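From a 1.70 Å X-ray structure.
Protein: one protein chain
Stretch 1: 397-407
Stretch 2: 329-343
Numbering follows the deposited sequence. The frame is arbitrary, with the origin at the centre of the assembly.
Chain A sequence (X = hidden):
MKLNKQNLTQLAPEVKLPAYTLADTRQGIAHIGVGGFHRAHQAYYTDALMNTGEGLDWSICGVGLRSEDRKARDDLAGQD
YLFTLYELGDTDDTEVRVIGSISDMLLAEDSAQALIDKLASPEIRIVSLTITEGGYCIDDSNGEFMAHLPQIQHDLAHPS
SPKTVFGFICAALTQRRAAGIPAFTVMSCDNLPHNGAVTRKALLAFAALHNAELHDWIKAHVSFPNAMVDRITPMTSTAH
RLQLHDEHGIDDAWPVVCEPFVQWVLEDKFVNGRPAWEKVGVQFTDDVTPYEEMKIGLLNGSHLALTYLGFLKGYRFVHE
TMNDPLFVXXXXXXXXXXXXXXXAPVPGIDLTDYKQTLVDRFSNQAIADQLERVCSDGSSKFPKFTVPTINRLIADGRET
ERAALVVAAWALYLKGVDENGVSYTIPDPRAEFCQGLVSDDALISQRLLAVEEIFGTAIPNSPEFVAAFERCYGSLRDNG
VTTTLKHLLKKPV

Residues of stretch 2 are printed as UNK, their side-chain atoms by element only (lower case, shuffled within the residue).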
# COMPACT_ATOMS: atom_id res chain seq x y z
N GLY A 397 -21.37 -18.09 11.07
CA GLY A 397 -21.74 -18.32 12.45
C GLY A 397 -20.52 -18.75 13.22
O GLY A 397 -20.66 -19.47 14.20
N ARG A 398 -19.31 -18.36 12.78
CA ARG A 398 -18.05 -18.72 13.46
C ARG A 398 -17.67 -17.65 14.50
O ARG A 398 -18.19 -16.54 14.47
CB ARG A 398 -16.92 -18.90 12.45
CG ARG A 398 -17.02 -20.24 11.68
CD ARG A 398 -16.35 -20.18 10.32
NE ARG A 398 -14.91 -19.95 10.42
CZ ARG A 398 -14.21 -19.35 9.45
NH1 ARG A 398 -14.85 -18.92 8.36
NH2 ARG A 398 -12.90 -19.17 9.59
N GLU A 399 -16.76 -17.99 15.41
CA GLU A 399 -16.36 -17.08 16.50
C GLU A 399 -15.80 -15.77 15.93
O GLU A 399 -14.90 -15.83 15.11
CB GLU A 399 -15.28 -17.77 17.35
CG GLU A 399 -14.55 -16.88 18.43
CD GLU A 399 -15.46 -16.34 19.57
OE1 GLU A 399 -16.15 -15.27 19.42
OE2 GLU A 399 -15.49 -17.00 20.64
N THR A 400 -16.32 -14.62 16.37
CA THR A 400 -15.78 -13.35 15.84
C THR A 400 -14.87 -12.61 16.81
O THR A 400 -14.31 -11.56 16.45
CB THR A 400 -16.90 -12.34 15.45
OG1 THR A 400 -17.65 -11.96 16.62
CG2 THR A 400 -17.85 -12.97 14.40
N GLU A 401 -14.71 -13.14 18.01
CA GLU A 401 -13.97 -12.44 19.04
C GLU A 401 -12.58 -11.94 18.70
O GLU A 401 -12.24 -10.79 19.04
CB GLU A 401 -13.88 -13.28 20.31
CG GLU A 401 -13.82 -12.42 21.54
CD GLU A 401 -15.19 -12.37 22.21
OE1 GLU A 401 -16.20 -12.76 21.56
OE2 GLU A 401 -15.25 -11.94 23.36
N ARG A 402 -11.75 -12.78 18.08
CA ARG A 402 -10.41 -12.32 17.75
C ARG A 402 -10.46 -11.20 16.73
O ARG A 402 -9.65 -10.26 16.81
CB ARG A 402 -9.55 -13.43 17.18
CG ARG A 402 -9.18 -14.59 18.19
CD ARG A 402 -8.50 -15.73 17.43
NE ARG A 402 -9.49 -16.47 16.65
CZ ARG A 402 -10.27 -17.43 17.13
NH1 ARG A 402 -10.20 -17.84 18.40
NH2 ARG A 402 -11.21 -17.96 16.35
N ALA A 403 -11.37 -11.29 15.76
CA ALA A 403 -11.44 -10.23 14.73
C ALA A 403 -12.07 -8.97 15.31
O ALA A 403 -11.71 -7.84 14.95
CB ALA A 403 -12.24 -10.73 13.51
N ALA A 404 -13.03 -9.17 16.21
CA ALA A 404 -13.68 -8.02 16.87
C ALA A 404 -12.66 -7.25 17.68
O ALA A 404 -12.76 -6.03 17.79
CB ALA A 404 -14.88 -8.50 17.81
N LEU A 405 -11.69 -7.94 18.25
CA LEU A 405 -10.67 -7.27 19.07
C LEU A 405 -9.87 -6.29 18.21
O LEU A 405 -9.46 -5.25 18.71
CB LEU A 405 -9.72 -8.31 19.75
CG LEU A 405 -8.59 -7.69 20.61
CD1 LEU A 405 -9.23 -6.90 21.80
CD2 LEU A 405 -7.66 -8.81 21.15
N VAL A 406 -9.63 -6.62 16.93
CA VAL A 406 -8.89 -5.68 16.07
C VAL A 406 -9.66 -4.35 15.96
O VAL A 406 -9.07 -3.25 16.02
CB VAL A 406 -8.71 -6.25 14.63
CG1 VAL A 406 -7.82 -5.26 13.81
CG2 VAL A 406 -8.08 -7.65 14.67
N VAL A 407 -10.98 -4.44 15.77
CA VAL A 407 -11.83 -3.26 15.63
C VAL A 407 -11.93 -2.50 16.97
O VAL A 407 -11.94 -1.26 16.99
CB VAL A 407 -13.26 -3.66 15.11
CG1 VAL A 407 -14.15 -2.38 14.87
CG2 VAL A 407 -13.13 -4.41 13.79
N UNK A 329 1.10 -15.40 19.48
CA UNK A 329 0.02 -16.42 19.60
C UNK A 329 -1.31 -15.90 19.04
O UNK A 329 -2.07 -16.63 18.38
c UNK A 329 -0.14 -16.83 21.07
N UNK A 330 -1.59 -14.64 19.33
CA UNK A 330 -2.82 -14.02 18.79
C UNK A 330 -2.80 -13.98 17.25
O UNK A 330 -3.80 -14.36 16.60
o UNK A 330 -7.17 -9.35 17.29
c UNK A 330 -3.82 -10.57 18.16
c UNK A 330 -6.47 -11.37 18.39
c UNK A 330 -4.10 -11.78 18.79
c UNK A 330 -4.83 -9.76 17.64
c UNK A 330 -6.15 -10.17 17.77
c UNK A 330 -2.97 -12.61 19.38
c UNK A 330 -5.43 -12.18 18.90
N UNK A 331 -1.69 -13.53 16.65
CA UNK A 331 -1.58 -13.52 15.17
C UNK A 331 -1.75 -14.93 14.58
O UNK A 331 -2.46 -15.13 13.58
c UNK A 331 0.16 -13.23 13.24
c UNK A 331 2.24 -12.95 11.12
c UNK A 331 -0.20 -12.99 14.74
se UNK A 331 1.92 -12.33 12.96
N UNK A 332 -1.11 -15.92 15.20
CA UNK A 332 -1.24 -17.28 14.68
C UNK A 332 -2.68 -17.77 14.78
O UNK A 332 -3.19 -18.43 13.86
c UNK A 332 -0.32 -18.25 15.44
n UNK A 332 3.62 -19.78 13.48
c UNK A 332 1.15 -18.08 15.16
n UNK A 332 3.36 -19.14 15.69
c UNK A 332 4.14 -19.38 14.64
n UNK A 332 5.45 -19.24 14.76
c UNK A 332 1.90 -19.29 15.72
N UNK A 333 -3.35 -17.45 15.88
CA UNK A 333 -4.75 -17.89 16.02
C UNK A 333 -5.63 -17.19 14.97
O UNK A 333 -6.49 -17.80 14.35
c UNK A 333 -5.26 -17.56 17.43
N UNK A 334 -5.42 -15.89 14.79
CA UNK A 334 -6.19 -15.16 13.78
C UNK A 334 -5.94 -15.75 12.39
O UNK A 334 -6.91 -16.03 11.63
c UNK A 334 -5.81 -12.40 11.62
c UNK A 334 -7.83 -12.47 12.91
c UNK A 334 -6.47 -11.60 10.65
o UNK A 334 -8.52 -10.51 9.94
c UNK A 334 -8.48 -11.72 11.96
c UNK A 334 -5.80 -13.66 13.81
c UNK A 334 -6.49 -12.83 12.76
c UNK A 334 -7.81 -11.27 10.84
N UNK A 335 -4.67 -15.98 12.03
CA UNK A 335 -4.33 -16.54 10.70
C UNK A 335 -4.87 -17.98 10.54
O UNK A 335 -5.48 -18.32 9.52
se UNK A 335 -0.37 -15.40 9.60
c UNK A 335 -2.18 -15.24 10.31
c UNK A 335 0.45 -16.45 11.01
c UNK A 335 -2.81 -16.60 10.49
N UNK A 336 -4.63 -18.81 11.55
CA UNK A 336 -5.04 -20.22 11.45
C UNK A 336 -6.52 -20.50 11.56
O UNK A 336 -7.06 -21.31 10.80
o UNK A 336 -2.31 -20.91 11.26
o UNK A 336 -2.17 -21.44 13.35
c UNK A 336 -2.85 -21.15 12.35
c UNK A 336 -4.35 -21.08 12.52
N UNK A 337 -7.20 -19.82 12.49
CA UNK A 337 -8.61 -20.13 12.72
C UNK A 337 -9.61 -19.24 12.01
O UNK A 337 -10.72 -19.68 11.68
c UNK A 337 -8.24 -20.56 16.56
c UNK A 337 -7.97 -20.90 15.10
c UNK A 337 -8.21 -22.40 14.82
c UNK A 337 -8.91 -20.07 14.21
N UNK A 338 -9.23 -17.99 11.76
CA UNK A 338 -10.18 -17.07 11.15
C UNK A 338 -10.00 -16.86 9.67
O UNK A 338 -10.97 -16.93 8.92
o UNK A 338 -9.96 -15.03 14.23
c UNK A 338 -10.48 -15.84 13.39
c UNK A 338 -10.16 -15.70 11.89
o UNK A 338 -11.26 -16.76 13.74
N UNK A 339 -8.75 -16.65 9.24
CA UNK A 339 -8.51 -16.38 7.82
C UNK A 339 -8.32 -17.61 6.94
O UNK A 339 -8.94 -17.72 5.89
c UNK A 339 -7.23 -15.44 7.65
c UNK A 339 -6.95 -15.18 6.14
c UNK A 339 -7.47 -14.10 8.44
N UNK A 340 -7.46 -18.53 7.37
CA UNK A 340 -7.13 -19.69 6.54
C UNK A 340 -8.29 -20.46 5.94
O UNK A 340 -8.29 -20.74 4.73
c UNK A 340 -6.14 -20.65 7.30
o UNK A 340 -4.88 -19.98 7.48
c UNK A 340 -5.88 -21.92 6.48
N UNK A 341 -9.31 -20.78 6.75
CA UNK A 341 -10.45 -21.54 6.18
C UNK A 341 -11.20 -20.80 5.08
O UNK A 341 -12.02 -21.40 4.37
c UNK A 341 -10.49 -21.66 8.60
c UNK A 341 -11.39 -21.74 7.39
c UNK A 341 -9.51 -20.51 8.19
N UNK A 342 -10.97 -19.50 4.96
CA UNK A 342 -11.71 -18.71 3.97
C UNK A 342 -10.99 -18.58 2.63
O UNK A 342 -11.56 -18.07 1.64
o UNK A 342 -12.98 -18.12 6.43
n UNK A 342 -12.33 -15.97 6.50
c UNK A 342 -12.46 -17.16 5.89
c UNK A 342 -11.92 -17.25 4.47
N UNK A 343 -9.74 -19.01 2.58
CA UNK A 343 -8.91 -18.82 1.39
C UNK A 343 -9.13 -19.76 0.23
O UNK A 343 -9.30 -20.96 0.42
c UNK A 343 -7.41 -18.87 1.79
c UNK A 343 -7.25 -16.40 2.21
c UNK A 343 -5.53 -17.97 3.25
c UNK A 343 -7.02 -17.82 2.84
O HOH W 1 -13.73 -20.42 13.07
O HOH W 2 -12.44 -14.27 15.48
O HOH W 3 -13.48 -17.94 13.95

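Position 329 carries a single side-chain carbon, out of reach of stretch 1, and is Ala329. At position 330 one carbon leads to a six-carbon ring bearing an oxygen, which ends beside the backbone of Arg402; this is Tyr330. Its OH donates a hydrogen bond to Arg402 O (2.7 Å), and Tyr330 OH also lies 3.3 Å from Val406 CG2, so the hydroxyl end of the ring rests against helix 401-407, with a polar neighbour in Arg402 O and an apolar one in Val406 CG2.

Position 331 has an unbranched chain of two carbons, selenium and a carbon, far from stretch 1: Met331, as selenomethionine. Position 332 has three carbons, a nitrogen, and a carbon carrying two more nitrogens, again out of reach; it is Arg332. The lone carbon at position 333 points toward stretch 1 and lies 3.7 Å from Arg402 CD, identifying Ala333 by its CB.

Position 334 repeats the pattern of a carbon and an oxygen-bearing six-carbon ring. This is Tyr334, whose ring meets Ala403 edge-on, with CE1 4.2 Å from Ala403 CB. Position 335, with two carbons, selenium and a terminal carbon, is a second selenomethionine, Met335, and makes no contact. Position 336 has two carbons, the second carrying two oxygens; this carboxylate, Asp336, is also out of reach.

Four carbons forked at the second mark position 337 as Leu337. Its CD1 lies over one face of the Arg402 guanidinium, 3.8 Å from Arg402 CZ. At position 338 two carbons end in two oxygens, both facing Arg402: Asp338. Arg402 NE donates to Asp338 OD2 and Arg402 NH2 to Asp338 OD1, each at 2.9 Å, forming a two-pronged salt bridge.

Position 339, one carbon carrying two others, points away and is Val339. Position 340, one carbon carrying an oxygen and a carbon, is Thr340, whose OG1 donates to Met335 O (2.7 Å). At position 341 three carbons close a ring onto the backbone nitrogen: Pro341, with CG 3.6 Å from Arg398 NH2. Position 342 has two carbons, the second bearing one oxygen and one nitrogen; as Asn342, it accepts from Arg398 NH1 through OD1 (2.8 Å). Position 343, four carbons forked at the second, is Leu343, beyond reach.

Two arginines organise the contact. Arg402 sits as a knob among Tyr330, Ala333, Leu337 and Asp338, while Arg398 NH2 donates to Leu337 O (3.1 Å) and, weakly, to Asp338 O (3.0 Å). Waters 2 and 3 each donate to Glu399 O and to the Asp338 carboxylate, extending the polar network between the stretches.

Stretch 2 (329-343) AYMRAYMDLDVTPNL
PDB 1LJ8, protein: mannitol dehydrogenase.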